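Local coordinates for hypothetical protein, GDSL-like Lipase/Acylhydrolase family protein (Bacteroides uniformis, PDB 4M8K) that probably acts as a hydrolase of the GDSL-like lipase/acylhydrolase family, splitting ester bonds in a substrate that remains to be identified, at residues A[31-36]-A[58-63]; A[87-92]-A[141-146]; A[132-137]-A[146-151]. All blocks are in the same frame, centred on the assembly; numbering follows the deposited sequence.

Contact 1 of 3, residues A[31-36]-A[58-63]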
ATOM      1  N   SER A  31       0.666  -6.468   2.661  1.00 20.22           N
ATOM      2  CA  SER A  31       1.901  -5.914   3.234  1.00 18.43           C
ATOM      3  C   SER A  31       1.984  -6.118   4.753  1.00 19.29           C
ATOM      4  O   SER A  31       2.816  -5.495   5.437  1.00 21.32           O
ATOM      5  CB  SER A  31       1.991  -4.432   2.840  1.00 19.97           C
ATOM      6  OG  SER A  31       2.034  -4.293   1.426  1.00 19.35           O
ATOM      7  N   THR A  32       1.130  -6.986   5.300  1.00 20.97           N
ATOM      8  CA  THR A  32       1.129  -7.261   6.734  1.00 21.44           C
ATOM      9  C   THR A  32       1.918  -8.510   7.075  1.00 22.50           C
ATOM     10  O   THR A  32       2.057  -9.409   6.258  1.00 18.99           O
ATOM     11  CB  THR A  32      -0.278  -7.468   7.397  1.00 25.41           C
ATOM     12  OG1 THR A  32      -0.968  -8.621   6.850  1.00 22.57           O
ATOM     13  CG2 THR A  32      -1.110  -6.210   7.286  1.00 25.33           C
ATOM     14  N   PHE A  33       2.439  -8.531   8.298  1.00 23.89           N
ATOM     15  CA  PHE A  33       2.916  -9.761   8.962  1.00 21.24           C
ATOM     16  C   PHE A  33       2.850  -9.494  10.453  1.00 19.80           C
ATOM     17  O   PHE A  33       3.354  -8.453  10.938  1.00 19.59           O
ATOM     18  CB  PHE A  33       4.344 -10.211   8.525  1.00 22.61           C
ATOM     19  CG  PHE A  33       4.589 -11.691   8.736  1.00 21.42           C
ATOM     20  CD1 PHE A  33       4.978 -12.164   9.978  1.00 20.82           C
ATOM     21  CD2 PHE A  33       4.408 -12.614   7.694  1.00 18.75           C
ATOM     22  CE1 PHE A  33       5.154 -13.527  10.209  1.00 21.75           C
ATOM     23  CE2 PHE A  33       4.606 -13.972   7.891  1.00 22.83           C
ATOM     24  CZ  PHE A  33       4.965 -14.445   9.166  1.00 20.41           C
ATOM     25  N   TYR A  34       2.179 -10.391  11.165  1.00 22.21           N
ATOM     26  CA  TYR A  34       2.093 -10.348  12.638  1.00 23.94           C
ATOM     27  C   TYR A  34       3.415  -9.974  13.298  1.00 21.38           C
ATOM     28  O   TYR A  34       4.462 -10.609  13.030  1.00 21.58           O
ATOM     29  CB  TYR A  34       1.606 -11.722  13.160  1.00 24.30           C
ATOM     30  CG  TYR A  34       1.193 -11.680  14.598  1.00 26.81           C
ATOM     31  CD1 TYR A  34       0.065 -10.954  14.988  1.00 24.68           C
ATOM     32  CD2 TYR A  34       1.940 -12.331  15.590  1.00 32.18           C
ATOM     33  CE1 TYR A  34      -0.313 -10.864  16.301  1.00 29.93           C
ATOM     34  CE2 TYR A  34       1.546 -12.268  16.936  1.00 33.16           C
ATOM     35  CZ  TYR A  34       0.407 -11.535  17.267  1.00 36.44           C
ATOM     36  OH  TYR A  34      -0.022 -11.416  18.562  1.00 46.61           O
ATOM     37  N   GLY A  35       3.390  -8.956  14.145  1.00 20.50           N
ATOM     38  CA  GLY A  35       4.568  -8.487  14.874  1.00 20.02           C
ATOM     39  C   GLY A  35       5.458  -7.539  14.103  1.00 23.56           C
ATOM     40  O   GLY A  35       6.476  -7.096  14.602  1.00 21.65           O
ATOM     41  N   HIS A  36       5.111  -7.240  12.875  1.00 18.44           N
ATOM     42  CA  HIS A  36       5.973  -6.408  12.044  1.00 20.90           C
ATOM     43  C   HIS A  36       5.197  -5.262  11.426  1.00 21.25           C
ATOM     44  O   HIS A  36       5.596  -4.719  10.377  1.00 30.80           O
ATOM     45  CB  HIS A  36       6.593  -7.248  10.901  1.00 24.00           C
ATOM     46  CG  HIS A  36       7.567  -8.258  11.375  1.00 25.11           C
ATOM     47  ND1 HIS A  36       8.929  -8.033  11.388  1.00 29.20           N
ATOM     48  CD2 HIS A  36       7.382  -9.487  11.900  1.00 22.21           C
ATOM     49  CE1 HIS A  36       9.533  -9.070  11.937  1.00 30.56           C
ATOM     50  NE2 HIS A  36       8.615  -9.960  12.260  1.00 26.99           N
ATOM     51  N   THR A  58       4.644 -18.444   5.466  1.00 23.63           N
ATOM     52  CA  THR A  58       4.708 -18.685   6.917  1.00 26.20           C
ATOM     53  C   THR A  58       5.770 -17.826   7.689  1.00 24.94           C
ATOM     54  O   THR A  58       5.774 -17.785   8.902  1.00 32.61           O
ATOM     55  CB  THR A  58       4.959 -20.190   7.212  1.00 21.72           C
ATOM     56  OG1 THR A  58       6.278 -20.571   6.810  1.00 21.97           O
ATOM     57  CG2 THR A  58       3.994 -21.097   6.457  1.00 25.95           C
ATOM     58  N   LYS A  59       6.635 -17.123   6.981  1.00 22.05           N
ATOM     59  CA  LYS A  59       7.754 -16.395   7.569  1.00 24.52           C
ATOM     60  C   LYS A  59       7.827 -14.990   7.022  1.00 24.20           C
ATOM     61  O   LYS A  59       7.598 -14.777   5.833  1.00 20.75           O
ATOM     62  CB  LYS A  59       9.074 -17.083   7.225  1.00 24.87           C
ATOM     63  CG  LYS A  59       9.243 -18.447   7.865  1.00 30.42           C
ATOM     64  CD  LYS A  59      10.561 -19.082   7.433  1.00 32.63           C
ATOM     65  CE  LYS A  59      10.446 -20.568   7.183  1.00 38.70           C
ATOM     66  NZ  LYS A  59      11.728 -21.262   7.479  1.00 35.58           N
ATOM     67  N   VAL A  60       8.185 -14.025   7.874  1.00 22.72           N
ATOM     68  CA  VAL A  60       8.255 -12.624   7.434  1.00 23.52           C
ATOM     69  C   VAL A  60       9.221 -12.440   6.298  1.00 23.97           C
ATOM     70  O   VAL A  60       9.064 -11.517   5.505  1.00 22.59           O
ATOM     71  CB  VAL A  60       8.595 -11.677   8.612  1.00 25.59           C
ATOM     72  CG1 VAL A  60      10.028 -11.936   9.121  1.00 30.27           C
ATOM     73  CG2 VAL A  60       8.409 -10.229   8.226  1.00 25.13           C
ATOM     74  N   GLU A  61      10.230 -13.310   6.204  1.00 24.41           N
ATOM     75  CA  GLU A  61      11.307 -13.195   5.191  1.00 26.73           C
ATOM     76  C   GLU A  61      10.830 -13.499   3.783  1.00 24.63           C
ATOM     77  O   GLU A  61      11.505 -13.166   2.798  1.00 26.28           O
ATOM     78  CB  GLU A  61      12.473 -14.147   5.530  1.00 31.05           C
ATOM     79  CG  GLU A  61      13.201 -13.744   6.798  1.00 33.99           C
ATOM     80  CD  GLU A  61      12.652 -14.367   8.067  1.00 40.30           C
ATOM     81  OE1 GLU A  61      11.564 -14.984   8.063  1.00 29.78           O
ATOM     82  OE2 GLU A  61      13.308 -14.211   9.107  1.00 41.62           O
ATOM     83  N   GLU A  62       9.655 -14.099   3.701  1.00 23.91           N
ATOM     84  CA  GLU A  62       8.991 -14.404   2.428  1.00 21.71           C
ATOM     85  C   GLU A  62       8.131 -13.245   1.943  1.00 22.18           C
ATOM     86  O   GLU A  62       7.687 -13.269   0.804  1.00 24.56           O
ATOM     87  CB  GLU A  62       8.109 -15.656   2.571  1.00 23.93           C
ATOM     88  CG  GLU A  62       8.873 -16.953   2.798  1.00 24.20           C
ATOM     89  CD  GLU A  62       8.079 -18.026   3.505  1.00 29.62           C
ATOM     90  OE1 GLU A  62       7.008 -17.752   4.081  1.00 24.45           O
ATOM     91  OE2 GLU A  62       8.527 -19.172   3.460  1.00 27.50           O
ATOM     92  N   THR A  63       7.853 -12.244   2.785  1.00 18.52           N
ATOM     93  CA  THR A  63       6.986 -11.116   2.369  1.00 20.26           C
ATOM     94  C   THR A  63       7.683 -10.262   1.293  1.00 20.11           C
ATOM     95  O   THR A  63       8.919 -10.148   1.318  1.00 21.43           O
ATOM     96  CB  THR A  63       6.552 -10.202   3.556  1.00 18.89           C
ATOM     97  OG1 THR A  63       7.686  -9.533   4.116  1.00 19.39           O
ATOM     98  CG2 THR A  63       5.851 -11.039   4.638  1.00 21.68           C
TER
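V60 is the wedge of this contact, lying against the rings of F33 and H36. The ring contacts are of CH-pi type. CB of V60 stands over the F33 face, 4.1 Å from the ring centroid, while CG2 of V60 sits almost squarely over the imidazole of H36, 3.8 Å from its centroid and 7° off the normal. With CG1 between the backbone N and the carbonyl carbon (chi1 67°), CG2 of V60 falls anti to N and goes to H36, and CG1 comes near NE2 and CE1 of the same ring.

The F33 ring also meets backbone. V60 N rides over its face toward the rim, 3.5 Å from CZ of F33. In the plane of the ring, the carbonyl O of T58 comes to the edge, 3.4 Å from CZ of F33. Purely apolar support comes from T63, whose CG2 lies 3.7 Å from CD2 of F33.

Hydrogen bonds stiffen each side separately. OE1 of E62 accepts both T58 N (2.8 Å) and K59 N, and so ties the 3-10 turn back to the two residues that lead into it. V60 O takes T63 N and, in the carbonyl plane, the hydroxyl OG1 of T63 at 2.8 Å. Across from it, F33 to H36 form a type II beta turn.

T63 is the N-cap of helix 64-71, its OG1 bonded weakly to Y66 N. The contact therefore packs the loop just beyond the Gly-Asp-Ser signature, whose S29 O is bonded by T32 OG1, against the start of the following helix, as the first beta-alpha connection of an SGNH-hydrolase fold.

Contact 2 of 3, residues A[87-92]-A[141-146]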
ATOM      1  N   VAL A  87      -8.643   2.454   0.974  1.00 16.94           N
ATOM      2  CA  VAL A  87      -8.181   3.803   0.768  1.00 17.48           C
ATOM      3  C   VAL A  87      -9.219   4.826   1.219  1.00 16.61           C
ATOM      4  O   VAL A  87      -8.885   5.795   1.904  1.00 19.21           O
ATOM      5  CB  VAL A  87      -7.891   4.029  -0.713  1.00 17.60           C
ATOM      6  CG1 VAL A  87      -7.644   5.498  -1.009  1.00 19.32           C
ATOM      7  CG2 VAL A  87      -6.701   3.174  -1.123  1.00 18.39           C
ATOM      8  N   CYS A  88     -10.473   4.644   0.790  1.00 19.46           N
ATOM      9  CA  CYS A  88     -11.550   5.542   1.124  1.00 16.50           C
ATOM     10  C   CYS A  88     -12.200   5.122   2.468  1.00 21.12           C
ATOM     11  O   CYS A  88     -11.894   4.021   3.009  1.00 20.94           O
ATOM     12  CB  CYS A  88     -12.607   5.633  -0.013  1.00 19.06           C
ATOM     13  SG  CYS A  88     -13.672   4.195  -0.176  1.00 22.23           S
ATOM     14  N   HIS A  89     -13.123   5.954   2.969  1.00 20.37           N
ATOM     15  CA  HIS A  89     -13.780   5.665   4.267  1.00 20.81           C
ATOM     16  C   HIS A  89     -14.890   4.634   4.202  1.00 21.34           C
ATOM     17  O   HIS A  89     -15.421   4.267   5.232  1.00 22.41           O
ATOM     18  CB  HIS A  89     -14.350   6.923   4.871  1.00 22.30           C
ATOM     19  CG  HIS A  89     -13.339   7.976   5.185  1.00 20.95           C
ATOM     20  ND1 HIS A  89     -12.167   7.717   5.844  1.00 20.00           N
ATOM     21  CD2 HIS A  89     -13.368   9.314   4.976  1.00 23.21           C
ATOM     22  CE1 HIS A  89     -11.511   8.841   6.033  1.00 22.95           C
ATOM     23  NE2 HIS A  89     -12.227   9.830   5.536  1.00 22.55           N
ATOM     24  N   THR A  90     -15.276   4.169   3.017  1.00 23.69           N
ATOM     25  CA  THR A  90     -16.292   3.126   2.918  1.00 22.42           C
ATOM     26  C   THR A  90     -15.676   1.746   2.999  1.00 21.77           C
ATOM     27  O   THR A  90     -14.921   1.341   2.121  1.00 21.81           O
ATOM     28  CB  THR A  90     -17.065   3.181   1.576  1.00 25.69           C
ATOM     29  OG1 THR A  90     -17.633   4.483   1.371  1.00 24.10           O
ATOM     30  CG2 THR A  90     -18.164   2.101   1.537  1.00 24.32           C
ATOM     31  N   GLY A  91     -16.018   0.992   4.024  1.00 22.29           N
ATOM     32  CA  GLY A  91     -15.569  -0.403   4.078  1.00 20.83           C
ATOM     33  C   GLY A  91     -16.528  -1.474   3.573  1.00 25.90           C
ATOM     34  O   GLY A  91     -17.496  -1.197   2.869  1.00 25.92           O
ATOM     35  N   TYR A  92     -16.281  -2.705   4.000  1.00 23.18           N
ATOM     36  CA  TYR A  92     -17.118  -3.835   3.664  1.00 25.60           C
ATOM     37  C   TYR A  92     -18.504  -3.701   4.269  1.00 30.42           C
ATOM     38  O   TYR A  92     -18.627  -3.322   5.443  1.00 26.67           O
ATOM     39  CB  TYR A  92     -16.462  -5.153   4.150  1.00 26.59           C
ATOM     40  CG  TYR A  92     -15.254  -5.511   3.321  1.00 28.00           C
ATOM     41  CD1 TYR A  92     -15.396  -6.195   2.114  1.00 24.76           C
ATOM     42  CD2 TYR A  92     -13.978  -5.094   3.685  1.00 26.85           C
ATOM     43  CE1 TYR A  92     -14.299  -6.475   1.291  1.00 23.55           C
ATOM     44  CE2 TYR A  92     -12.893  -5.372   2.874  1.00 26.27           C
ATOM     45  CZ  TYR A  92     -13.047  -6.087   1.695  1.00 23.78           C
ATOM     46  OH  TYR A  92     -11.948  -6.374   0.901  1.00 22.12           O
ATOM     47  N   ALA A 141     -17.527  13.769   3.722  1.00 17.63           N
ATOM     48  CA  ALA A 141     -18.554  13.056   2.930  1.00 18.60           C
ATOM     49  C   ALA A 141     -17.987  12.566   1.590  1.00 21.67           C
ATOM     50  O   ALA A 141     -18.177  11.373   1.221  1.00 22.41           O
ATOM     51  CB  ALA A 141     -19.790  13.917   2.731  1.00 23.29           C
ATOM     52  N   ASP A 142     -17.267  13.465   0.893  1.00 23.25           N
ATOM     53  CA  ASP A 142     -16.687  13.169  -0.407  1.00 24.02           C
ATOM     54  C   ASP A 142     -15.751  11.941  -0.274  1.00 22.11           C
ATOM     55  O   ASP A 142     -15.630  11.128  -1.189  1.00 20.84           O
ATOM     56  CB  ASP A 142     -15.805  14.276  -0.893  1.00 21.91           C
ATOM     57  CG  ASP A 142     -16.548  15.517  -1.296  1.00 25.37           C
ATOM     58  OD1 ASP A 142     -17.714  15.395  -1.677  1.00 23.83           O
ATOM     59  OD2 ASP A 142     -15.915  16.600  -1.253  1.00 20.58           O
ATOM     60  N   LEU A 143     -15.095  11.828   0.860  1.00 21.68           N
ATOM     61  CA  LEU A 143     -13.990  10.893   1.008  1.00 21.83           C
ATOM     62  C   LEU A 143     -14.430   9.449   1.286  1.00 19.48           C
ATOM     63  O   LEU A 143     -13.573   8.583   1.411  1.00 19.01           O
ATOM     64  CB  LEU A 143     -13.009  11.395   2.063  1.00 22.23           C
ATOM     65  CG  LEU A 143     -12.236  12.656   1.710  1.00 22.46           C
ATOM     66  CD1 LEU A 143     -11.474  13.177   2.913  1.00 23.51           C
ATOM     67  CD2 LEU A 143     -11.286  12.383   0.576  1.00 24.58           C
ATOM     68  N   TYR A 144     -15.744   9.228   1.376  1.00 21.92           N
ATOM     69  CA  TYR A 144     -16.371   7.884   1.337  1.00 21.11           C
ATOM     70  C   TYR A 144     -16.256   7.269  -0.055  1.00 23.36           C
ATOM     71  O   TYR A 144     -16.445   6.084  -0.208  1.00 25.44           O
ATOM     72  CB  TYR A 144     -17.853   7.941   1.823  1.00 22.16           C
ATOM     73  CG  TYR A 144     -17.954   7.993   3.310  1.00 22.48           C
ATOM     74  CD1 TYR A 144     -17.971   6.812   4.036  1.00 20.41           C
ATOM     75  CD2 TYR A 144     -18.013   9.199   4.007  1.00 22.33           C
ATOM     76  CE1 TYR A 144     -18.000   6.837   5.397  1.00 25.31           C
ATOM     77  CE2 TYR A 144     -18.024   9.228   5.392  1.00 21.20           C
ATOM     78  CZ  TYR A 144     -18.040   8.040   6.071  1.00 26.36           C
ATOM     79  OH  TYR A 144     -18.097   8.043   7.435  1.00 22.16           O
ATOM     80  N   SER A 145     -15.935   8.068  -1.083  1.00 20.67           N
ATOM     81  CA  SER A 145     -15.791   7.544  -2.419  1.00 24.06           C
ATOM     82  C   SER A 145     -14.296   7.329  -2.812  1.00 21.28           C
ATOM     83  O   SER A 145     -13.389   8.016  -2.307  1.00 21.39           O
ATOM     84  CB  SER A 145     -16.465   8.483  -3.434  1.00 23.15           C
ATOM     85  OG  SER A 145     -17.879   8.406  -3.280  1.00 26.47           O
ATOM     86  N   PHE A 146     -14.064   6.406  -3.722  1.00 20.26           N
ATOM     87  CA  PHE A 146     -12.683   6.036  -4.044  1.00 21.29           C
ATOM     88  C   PHE A 146     -11.825   7.119  -4.727  1.00 19.64           C
ATOM     89  O   PHE A 146     -10.656   7.412  -4.311  1.00 20.30           O
ATOM     90  CB  PHE A 146     -12.644   4.789  -4.906  1.00 22.00           C
ATOM     91  CG  PHE A 146     -11.241   4.305  -5.128  1.00 22.63           C
ATOM     92  CD1 PHE A 146     -10.568   3.631  -4.090  1.00 22.75           C
ATOM     93  CD2 PHE A 146     -10.554   4.585  -6.285  1.00 21.93           C
ATOM     94  CE1 PHE A 146      -9.263   3.259  -4.226  1.00 25.36           C
ATOM     95  CE2 PHE A 146      -9.241   4.141  -6.441  1.00 30.63           C
ATOM     96  CZ  PHE A 146      -8.600   3.493  -5.401  1.00 23.55           C
TER
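H89 lies against L143 and Y144, and its side chain can be followed outward from the backbone. CB stands over the face of the Y144 phenol, 3.8 Å from the ring centroid and displaced toward the rim. With CG beside the backbone N (chi1 -62°), the imidazole then turns alongside L143, both side chains running the same way. CG lies near the carbonyl O of L143, and CD2 presses on CB of L143 at 3.6 Å, with NE2 of H89 a little farther from that carbon. ND1 is engaged elsewhere, hydrogen-bonded to OG of S101. Seen as rings, H89 and Y144 form an edge-to-face pair, the imidazole edge toward the phenol face, with planes at 64°.

Two hydrogen bonds to backbone carbonyls hold this arrangement. H89 N gives a nearly straight bond to L143 O (3.1 Å, 171°), and OG1 of T90 donates to Y144 O; at 2.5 Å this second bond is modelled too short for its exact geometry to be trusted. OG1 also reaches the Y144 edge.

C88 fits between these points: its CB lies 3.4 Å from L143 O and equally close to S145 O. Beyond it, CB of V87 meets CE1 of F146 at 3.8 Å, an apolar contact at the start of helix 146-160, where S145 is at the N-cap position though its side chain makes no capping bond.

V87 N and C88 N are both bonded to the carboxylate of D123, and OH of Y92 to N122. These two partners belong to a Gly-Thr-Asn-Asp sequence matching the GxND block of SGNH hydrolases, so the contact joins the loop after strand 75-81, held by that block, to the approach to helix 146-160.

Contact 3 of 3, residues A[132-137]-A[146-151]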
ATOM      1  N   ALA A 132     -16.205  10.834  -8.058  1.00 23.06           N
ATOM      2  CA  ALA A 132     -15.619  11.684  -9.104  1.00 28.08           C
ATOM      3  C   ALA A 132     -14.173  12.021  -8.811  1.00 30.20           C
ATOM      4  O   ALA A 132     -13.757  12.134  -7.646  1.00 27.61           O
ATOM      5  CB  ALA A 132     -16.426  12.960  -9.231  1.00 29.98           C
ATOM      6  N   TYR A 133     -13.374  12.145  -9.859  1.00 27.06           N
ATOM      7  CA  TYR A 133     -12.045  12.708  -9.711  1.00 26.25           C
ATOM      8  C   TYR A 133     -12.202  14.057  -9.057  1.00 29.36           C
ATOM      9  O   TYR A 133     -13.133  14.786  -9.358  1.00 27.89           O
ATOM     10  CB  TYR A 133     -11.356  12.867 -11.057  1.00 35.37           C
ATOM     11  CG  TYR A 133     -11.120  11.540 -11.699  1.00 34.91           C
ATOM     12  CD1 TYR A 133     -10.148  10.689 -11.195  1.00 32.03           C
ATOM     13  CD2 TYR A 133     -11.908  11.094 -12.772  1.00 33.95           C
ATOM     14  CE1 TYR A 133      -9.912   9.463 -11.762  1.00 32.12           C
ATOM     15  CE2 TYR A 133     -11.705   9.826 -13.329  1.00 34.72           C
ATOM     16  CZ  TYR A 133     -10.689   9.023 -12.832  1.00 38.13           C
ATOM     17  OH  TYR A 133     -10.421   7.767 -13.367  1.00 38.68           O
ATOM     18  N   GLN A 134     -11.326  14.365  -8.118  1.00 26.55           N
ATOM     19  CA  GLN A 134     -11.467  15.528  -7.271  1.00 24.69           C
ATOM     20  C   GLN A 134     -10.112  15.927  -6.749  1.00 23.42           C
ATOM     21  O   GLN A 134      -9.495  15.245  -5.898  1.00 23.61           O
ATOM     22  CB  GLN A 134     -12.458  15.253  -6.108  1.00 25.95           C
ATOM     23  CG  GLN A 134     -12.708  16.473  -5.211  1.00 24.39           C
ATOM     24  CD  GLN A 134     -13.772  16.260  -4.105  1.00 23.51           C
ATOM     25  OE1 GLN A 134     -14.315  15.180  -3.912  1.00 28.95           O
ATOM     26  NE2 GLN A 134     -14.033  17.307  -3.368  1.00 27.73           N
ATOM     27  N   TYR A 135      -9.651  17.105  -7.164  1.00 27.14           N
ATOM     28  CA  TYR A 135      -8.295  17.523  -6.832  1.00 24.82           C
ATOM     29  C   TYR A 135      -8.170  18.672  -5.799  1.00 30.71           C
ATOM     30  O   TYR A 135      -7.098  19.221  -5.590  1.00 30.45           O
ATOM     31  CB  TYR A 135      -7.597  17.857  -8.163  1.00 30.50           C
ATOM     32  CG  TYR A 135      -7.575  16.654  -9.094  1.00 30.16           C
ATOM     33  CD1 TYR A 135      -6.794  15.563  -8.804  1.00 27.98           C
ATOM     34  CD2 TYR A 135      -8.391  16.583 -10.230  1.00 31.17           C
ATOM     35  CE1 TYR A 135      -6.774  14.460  -9.640  1.00 29.44           C
ATOM     36  CE2 TYR A 135      -8.379  15.474 -11.087  1.00 30.07           C
ATOM     37  CZ  TYR A 135      -7.560  14.410 -10.792  1.00 36.61           C
ATOM     38  OH  TYR A 135      -7.513  13.285 -11.593  1.00 28.78           O
ATOM     39  N   ASP A 136      -9.263  19.022  -5.125  1.00 30.18           N
ATOM     40  CA  ASP A 136      -9.235  19.975  -4.021  1.00 25.41           C
ATOM     41  C   ASP A 136     -10.611  19.971  -3.372  1.00 26.49           C
ATOM     42  O   ASP A 136     -11.567  19.420  -3.948  1.00 26.49           O
ATOM     43  CB  ASP A 136      -8.859  21.397  -4.482  1.00 33.91           C
ATOM     44  CG  ASP A 136      -7.923  22.119  -3.467  1.00 44.23           C
ATOM     45  OD1 ASP A 136      -8.131  22.020  -2.207  1.00 47.60           O
ATOM     46  OD2 ASP A 136      -6.984  22.805  -3.919  1.00 62.76           O
ATOM     47  N   GLY A 137     -10.733  20.602  -2.214  1.00 26.04           N
ATOM     48  CA  GLY A 137     -12.043  20.884  -1.597  1.00 26.53           C
ATOM     49  C   GLY A 137     -12.721  19.688  -0.914  1.00 28.75           C
ATOM     50  O   GLY A 137     -13.929  19.700  -0.673  1.00 28.27           O
ATOM     51  N   PHE A 146     -14.064   6.406  -3.722  1.00 20.26           N
ATOM     52  CA  PHE A 146     -12.683   6.036  -4.044  1.00 21.29           C
ATOM     53  C   PHE A 146     -11.825   7.119  -4.727  1.00 19.64           C
ATOM     54  O   PHE A 146     -10.656   7.412  -4.311  1.00 20.30           O
ATOM     55  CB  PHE A 146     -12.644   4.789  -4.906  1.00 22.00           C
ATOM     56  CG  PHE A 146     -11.241   4.305  -5.128  1.00 22.63           C
ATOM     57  CD1 PHE A 146     -10.568   3.631  -4.090  1.00 22.75           C
ATOM     58  CD2 PHE A 146     -10.554   4.585  -6.285  1.00 21.93           C
ATOM     59  CE1 PHE A 146      -9.263   3.259  -4.226  1.00 25.36           C
ATOM     60  CE2 PHE A 146      -9.241   4.141  -6.441  1.00 30.63           C
ATOM     61  CZ  PHE A 146      -8.600   3.493  -5.401  1.00 23.55           C
ATOM     62  N   ARG A 147     -12.334   7.701  -5.795  1.00 21.34           N
ATOM     63  CA  ARG A 147     -11.529   8.697  -6.490  1.00 20.38           C
ATOM     64  C   ARG A 147     -11.173   9.920  -5.621  1.00 24.57           C
ATOM     65  O   ARG A 147      -9.993  10.269  -5.563  1.00 24.79           O
ATOM     66  CB  ARG A 147     -12.171   9.127  -7.784  1.00 22.07           C
ATOM     67  CG  ARG A 147     -12.139   8.014  -8.831  1.00 25.43           C
ATOM     68  CD  ARG A 147     -13.050   8.369  -9.990  1.00 29.22           C
ATOM     69  NE  ARG A 147     -13.077   7.338 -11.039  1.00 27.43           N
ATOM     70  CZ  ARG A 147     -13.992   7.291 -12.002  1.00 33.66           C
ATOM     71  NH1 ARG A 147     -14.978   8.187 -12.033  1.00 31.30           N
ATOM     72  NH2 ARG A 147     -13.941   6.349 -12.940  1.00 34.12           N
ATOM     73  N   PRO A 148     -12.169  10.565  -4.954  1.00 20.11           N
ATOM     74  CA  PRO A 148     -11.729  11.658  -4.078  1.00 21.01           C
ATOM     75  C   PRO A 148     -10.715  11.212  -3.000  1.00 19.96           C
ATOM     76  O   PRO A 148      -9.753  11.915  -2.757  1.00 20.48           O
ATOM     77  CB  PRO A 148     -13.026  12.142  -3.448  1.00 24.41           C
ATOM     78  CG  PRO A 148     -14.135  11.680  -4.372  1.00 24.23           C
ATOM     79  CD  PRO A 148     -13.631  10.407  -4.984  1.00 20.97           C
ATOM     80  N   ALA A 149     -10.940  10.043  -2.378  1.00 15.50           N
ATOM     81  CA  ALA A 149     -10.023   9.530  -1.340  1.00 18.08           C
ATOM     82  C   ALA A 149      -8.587   9.292  -1.820  1.00 18.31           C
ATOM     83  O   ALA A 149      -7.659   9.707  -1.144  1.00 17.00           O
ATOM     84  CB  ALA A 149     -10.594   8.278  -0.712  1.00 16.24           C
ATOM     85  N   PHE A 150      -8.420   8.696  -3.000  1.00 19.83           N
ATOM     86  CA  PHE A 150      -7.108   8.418  -3.562  1.00 19.53           C
ATOM     87  C   PHE A 150      -6.445   9.684  -4.024  1.00 20.36           C
ATOM     88  O   PHE A 150      -5.242   9.865  -3.858  1.00 19.52           O
ATOM     89  CB  PHE A 150      -7.202   7.392  -4.717  1.00 20.29           C
ATOM     90  CG  PHE A 150      -5.883   6.842  -5.113  1.00 18.50           C
ATOM     91  CD1 PHE A 150      -5.234   5.877  -4.353  1.00 23.81           C
ATOM     92  CD2 PHE A 150      -5.264   7.305  -6.272  1.00 24.44           C
ATOM     93  CE1 PHE A 150      -3.964   5.427  -4.716  1.00 20.22           C
ATOM     94  CE2 PHE A 150      -4.017   6.815  -6.663  1.00 22.01           C
ATOM     95  CZ  PHE A 150      -3.371   5.879  -5.882  1.00 19.23           C
ATOM     96  N   CYS A 151      -7.223  10.608  -4.593  1.00 22.92           N
ATOM     97  CA  CYS A 151      -6.654  11.936  -4.845  1.00 21.16           C
ATOM     98  C   CYS A 151      -6.166  12.566  -3.527  1.00 21.59           C
ATOM     99  O   CYS A 151      -5.087  13.164  -3.463  1.00 21.58           O
ATOM    100  CB  CYS A 151      -7.702  12.851  -5.491  1.00 22.40           C
ATOM    101  SG  CYS A 151      -8.301  12.406  -7.162  1.00 27.29           S
TER
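Q134 and C151 make the tight part of this contact. The carbonyl O of Q134 abuts CB of C151 at only 3.0 Å, and lies 3.3 Å from SG of C151. The Q134 chain, extended with CG anti to the backbone N (chi1 -177°), crosses P148 at about a right angle and lays OE1 against CB of P148, 3.3 Å away. Its amide nitrogen is gripped twice, by D136 O and by OD2 of D142. Two residues earlier, A132 O sits 3.2 Å from CD of P148. The proline stands in the first turn of helix 146-160, where its lack of an N-H costs no helical bond. The loop leading to this helix thus folds back over its N-terminal turns, on the outer side of the alpha/beta sandwich, with helix 176-189 alongside: C151 touches I185, and the Y135 ring stacks with H188.

Toward solvent the packing changes character. The guanidinium of R147 lies flat on Y133, planes 13° apart and centres 4.3 Å apart, while CD of R147 sits over the ring centre, 3.7 Å from the centroid. NE of R147 is hydrogen-bonded to OG of S181, which helps to hold the flat group over the tyrosine. This stack is close though partly exposed; the looser touch is that of Y135, met obliquely by SG of C151 at CE1 (3.6 Å), before the chain runs on to the exposed D136 and G137.

From the N terminus, contact 1 comes first: it closes the long loop between strand 22-27 and helix 64-71 before the other two open. It stands on the opposite side of the chain's centre, its centre about 27 Å from that of contact 2 and about 32 Å from that of contact 3. Contact 2 then spans residues 87 to 146, bringing together the loops that flank strand 114-118 and helix 121-126. Contact 3 crosses it: 132-137 lies inside this span and its partner 146-151 begins at the shared F146. The two also touch directly, C88 on A149 and L143 on A149, so that both loops converge on the start of helix 146-160.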